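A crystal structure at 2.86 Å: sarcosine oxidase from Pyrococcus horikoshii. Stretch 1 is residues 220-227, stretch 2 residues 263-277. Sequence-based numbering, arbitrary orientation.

Stretch 1, residues 220-227: IEPYKHQA
Stretch 2 (263-277) GIGYEIGPTYDLTPT

How does stretch 2 meet the strand that runs from Glu 221 through Ala 227? It passes antiparallel to it, starting with Gly 263 beside Ala 227, their CA atoms 4.4 Å apart. Gly 263 (phi/psi -144/-164) must be bare here: a CB would lie 2.4 Å from Gln 226 O, whereas its CA approaches that oxygen at 3.5 Å in a CA-H...O contact. One water accepts from Gln 226 N (2.8 Å) and donates to Ile 264 O (3.0 Å) and Tyr 266 O (2.7 Å); a second donates to Tyr 266 O (2.8 Å) and Lys 224 O (2.5 Å).

Where do the backbones bond directly? Lys 224 (-85/111) and Ile 268 (-116/123) form a single antiparallel bridge, CA to CA 5.0 Å, with Lys 224 N to Ile 268 O at 3.2 Å and Ile 268 N to Lys 224 O at 3.1 Å. Just before it, the backbone of Glu 267 (-105/139) lies with its CA over one face of the His 225 ring (chi1 m, chi2 75°), while the Glu 267 side chain is extended (chi1 and chi2 both t). Ile 268 (chi1 m, chi2 t) brings CD1 to 3.9 Å from Lys 224 CE, an apolar neighbour for the lysine's aliphatic arm.

What do the prolines and rings contribute after the bridge? Gly 269 (-38/167) leads into Pro 270 (-48/110), whose CA lies over one face of the Tyr 223 ring (chi1 m, chi2 -99°) and whose CD is 3.5 Å from Tyr 223 CE1. Thr 271 N donates to Pro 222 O at 2.8 Å, and Pro 270 CA approaches that oxygen at 3.3 Å. The Tyr 272 ring (chi1 m, chi2 106°) turns a face to buried Pro 222, whose CG sits 3.6 Å from the ring centroid in a CH-pi contact.

How is the buried lysine charge satisfied? Lys 224 (chi t, t, p, t) reaches the loop from Asp 273 to Thr 275. Its NZ forms a salt bridge with Asp 273 OD2 (2.8 Å; Asp 273 chi1 t) and donates to Leu 274 O (3.2 Å) and Thr 275 O (2.9 Å; Thr 275 phi/psi 68/110, a positive phi). Beyond Pro 276, Gln 226 (m, t, chi3 71°) uses both ends of its amide: Thr 277 N donates to Gln 226 OE1 at 2.9 Å, and Gln 226 NE2 makes a weak bond to Thr 277 OG1 at 3.3 Å. Thr 277 (chi1 p) is also the N-cap of the following helix.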

# COMPACT_ATOMS: atom_id res chain seq x y z
N ILE B 220 -16.20 -44.27 7.71
CA ILE B 220 -15.71 -44.19 6.35
C ILE B 220 -14.70 -43.05 6.28
O ILE B 220 -15.06 -41.90 6.45
CB ILE B 220 -16.86 -43.93 5.34
CG1 ILE B 220 -17.91 -45.03 5.43
CG2 ILE B 220 -16.32 -43.84 3.92
CD1 ILE B 220 -19.17 -44.75 4.61
N GLU B 221 -13.43 -43.38 6.06
CA GLU B 221 -12.38 -42.37 6.06
C GLU B 221 -11.77 -42.17 4.68
O GLU B 221 -11.49 -43.15 3.98
CB GLU B 221 -11.25 -42.75 7.03
CG GLU B 221 -11.59 -42.89 8.51
CD GLU B 221 -12.36 -41.70 9.07
OE1 GLU B 221 -13.17 -41.93 10.00
OE2 GLU B 221 -12.18 -40.56 8.58
N PRO B 222 -11.54 -40.90 4.27
CA PRO B 222 -10.83 -40.67 3.01
C PRO B 222 -9.34 -40.92 3.15
O PRO B 222 -8.70 -40.40 4.07
CB PRO B 222 -11.10 -39.19 2.72
CG PRO B 222 -11.27 -38.58 4.05
CD PRO B 222 -11.89 -39.63 4.94
N TYR B 223 -8.79 -41.75 2.26
CA TYR B 223 -7.35 -42.00 2.22
C TYR B 223 -6.77 -41.62 0.89
O TYR B 223 -7.41 -41.78 -0.15
CB TYR B 223 -7.04 -43.47 2.46
CG TYR B 223 -7.12 -43.88 3.90
CD1 TYR B 223 -5.97 -43.97 4.69
CD2 TYR B 223 -8.36 -44.16 4.48
CE1 TYR B 223 -6.06 -44.35 6.02
CE2 TYR B 223 -8.46 -44.53 5.80
CZ TYR B 223 -7.31 -44.62 6.57
OH TYR B 223 -7.42 -44.99 7.89
N LYS B 224 -5.55 -41.14 0.93
CA LYS B 224 -4.88 -40.73 -0.27
C LYS B 224 -4.23 -41.92 -0.94
O LYS B 224 -3.29 -42.49 -0.41
CB LYS B 224 -3.84 -39.67 0.04
CG LYS B 224 -3.36 -38.94 -1.20
CD LYS B 224 -2.69 -37.62 -0.86
CE LYS B 224 -1.21 -37.78 -0.56
NZ LYS B 224 -0.59 -36.44 -0.47
N HIS B 225 -4.77 -42.30 -2.10
CA HIS B 225 -4.09 -43.22 -3.03
C HIS B 225 -3.60 -42.46 -4.26
O HIS B 225 -4.06 -41.34 -4.52
CB HIS B 225 -4.96 -44.43 -3.37
CG HIS B 225 -4.96 -45.48 -2.30
ND1 HIS B 225 -5.66 -45.33 -1.12
CD2 HIS B 225 -4.30 -46.66 -2.21
CE1 HIS B 225 -5.45 -46.39 -0.35
NE2 HIS B 225 -4.64 -47.21 -0.99
N GLN B 226 -2.64 -43.02 -4.98
CA GLN B 226 -2.01 -42.31 -6.09
C GLN B 226 -1.88 -43.14 -7.37
O GLN B 226 -1.96 -44.37 -7.35
CB GLN B 226 -0.64 -41.76 -5.67
CG GLN B 226 -0.69 -40.65 -4.62
CD GLN B 226 0.68 -40.07 -4.30
OE1 GLN B 226 1.27 -39.37 -5.13
NE2 GLN B 226 1.19 -40.37 -3.11
N ALA B 227 -1.70 -42.45 -8.49
CA ALA B 227 -1.50 -43.13 -9.76
C ALA B 227 -0.46 -42.43 -10.62
O ALA B 227 -0.13 -41.26 -10.40
CB ALA B 227 -2.83 -43.28 -10.52
N GLY B 263 -1.08 -47.76 -10.14
CA GLY B 263 -0.67 -47.32 -8.82
C GLY B 263 -0.09 -48.47 -8.04
O GLY B 263 0.26 -49.51 -8.62
N ILE B 264 0.03 -48.27 -6.73
CA ILE B 264 0.49 -49.28 -5.78
C ILE B 264 -0.28 -49.09 -4.47
O ILE B 264 -1.04 -48.12 -4.32
CB ILE B 264 2.02 -49.19 -5.51
CG1 ILE B 264 2.43 -47.75 -5.20
CG2 ILE B 264 2.82 -49.72 -6.69
CD1 ILE B 264 3.83 -47.61 -4.66
N GLY B 265 -0.08 -50.01 -3.53
CA GLY B 265 -0.72 -49.94 -2.21
C GLY B 265 -0.52 -48.66 -1.42
O GLY B 265 -1.44 -48.22 -0.74
N TYR B 266 0.67 -48.07 -1.51
CA TYR B 266 1.09 -46.86 -0.78
C TYR B 266 -0.03 -45.88 -0.37
O TYR B 266 -0.43 -45.01 -1.14
CB TYR B 266 2.19 -46.14 -1.56
CG TYR B 266 2.91 -45.03 -0.81
CD1 TYR B 266 3.91 -45.31 0.12
CD2 TYR B 266 2.60 -43.70 -1.06
CE1 TYR B 266 4.56 -44.28 0.80
CE2 TYR B 266 3.24 -42.67 -0.40
CZ TYR B 266 4.22 -42.96 0.53
OH TYR B 266 4.85 -41.91 1.17
N GLU B 267 -0.52 -46.04 0.85
CA GLU B 267 -1.70 -45.34 1.35
C GLU B 267 -1.25 -44.26 2.31
O GLU B 267 -0.34 -44.48 3.10
CB GLU B 267 -2.58 -46.35 2.09
CG GLU B 267 -3.89 -45.83 2.62
CD GLU B 267 -4.80 -46.97 3.11
OE1 GLU B 267 -4.63 -47.45 4.25
OE2 GLU B 267 -5.70 -47.39 2.34
N ILE B 268 -1.86 -43.08 2.25
CA ILE B 268 -1.49 -42.01 3.18
C ILE B 268 -2.66 -41.62 4.11
O ILE B 268 -3.73 -41.24 3.62
CB ILE B 268 -0.85 -40.79 2.45
CG1 ILE B 268 0.58 -41.15 1.98
CG2 ILE B 268 -0.85 -39.55 3.34
CD1 ILE B 268 1.34 -40.04 1.28
N GLY B 269 -2.40 -41.72 5.43
CA GLY B 269 -3.41 -41.77 6.54
C GLY B 269 -4.62 -40.88 6.37
O GLY B 269 -4.60 -39.99 5.53
N PRO B 270 -5.68 -41.07 7.18
CA PRO B 270 -6.95 -40.40 6.84
C PRO B 270 -6.78 -38.90 6.52
O PRO B 270 -6.48 -38.11 7.41
CB PRO B 270 -7.81 -40.60 8.10
CG PRO B 270 -7.25 -41.79 8.74
CD PRO B 270 -5.78 -41.84 8.43
N THR B 271 -6.96 -38.51 5.25
CA THR B 271 -6.77 -37.12 4.80
C THR B 271 -7.71 -36.76 3.65
O THR B 271 -8.19 -37.65 2.94
CB THR B 271 -5.32 -36.86 4.33
OG1 THR B 271 -5.19 -35.51 3.88
CG2 THR B 271 -4.96 -37.79 3.18
N TYR B 272 -7.99 -35.47 3.47
CA TYR B 272 -8.70 -35.01 2.26
C TYR B 272 -7.72 -34.40 1.25
O TYR B 272 -8.12 -34.02 0.16
CB TYR B 272 -9.82 -34.02 2.57
CG TYR B 272 -11.13 -34.64 3.00
CD1 TYR B 272 -11.54 -34.60 4.34
CD2 TYR B 272 -11.96 -35.27 2.07
CE1 TYR B 272 -12.75 -35.17 4.75
CE2 TYR B 272 -13.18 -35.85 2.47
CZ TYR B 272 -13.56 -35.80 3.81
OH TYR B 272 -14.76 -36.36 4.21
N ASP B 273 -6.45 -34.32 1.64
CA ASP B 273 -5.38 -33.80 0.80
C ASP B 273 -5.22 -34.62 -0.49
O ASP B 273 -5.18 -35.86 -0.43
CB ASP B 273 -4.06 -33.82 1.61
CG ASP B 273 -2.81 -33.58 0.77
OD1 ASP B 273 -2.80 -32.60 -0.01
OD2 ASP B 273 -1.84 -34.35 0.90
N LEU B 274 -5.18 -33.96 -1.64
CA LEU B 274 -4.70 -34.62 -2.85
C LEU B 274 -3.20 -34.32 -2.99
O LEU B 274 -2.47 -34.41 -1.99
CB LEU B 274 -5.53 -34.26 -4.08
CG LEU B 274 -6.92 -34.94 -4.21
CD1 LEU B 274 -7.01 -36.24 -3.41
CD2 LEU B 274 -8.10 -34.03 -3.86
N THR B 275 -2.72 -33.95 -4.17
CA THR B 275 -1.27 -33.62 -4.34
C THR B 275 -0.31 -34.83 -4.18
O THR B 275 -0.13 -35.38 -3.08
CB THR B 275 -0.75 -32.39 -3.47
OG1 THR B 275 -0.53 -32.79 -2.12
CG2 THR B 275 -1.73 -31.19 -3.50
N PRO B 276 0.28 -35.26 -5.30
CA PRO B 276 1.16 -36.41 -5.31
C PRO B 276 2.45 -36.23 -4.52
O PRO B 276 2.83 -35.11 -4.20
CB PRO B 276 1.44 -36.61 -6.80
CG PRO B 276 1.14 -35.32 -7.44
CD PRO B 276 0.10 -34.68 -6.63
N THR B 277 3.13 -37.33 -4.23
CA THR B 277 4.34 -37.29 -3.42
C THR B 277 5.53 -37.91 -4.16
O THR B 277 5.36 -38.87 -4.90
CB THR B 277 4.11 -37.97 -2.05
OG1 THR B 277 4.24 -39.40 -2.17
CG2 THR B 277 2.73 -37.64 -1.50
O HOH W 1 -1.04 -42.30 -1.42
O HOH W 2 -1.26 -45.15 -3.70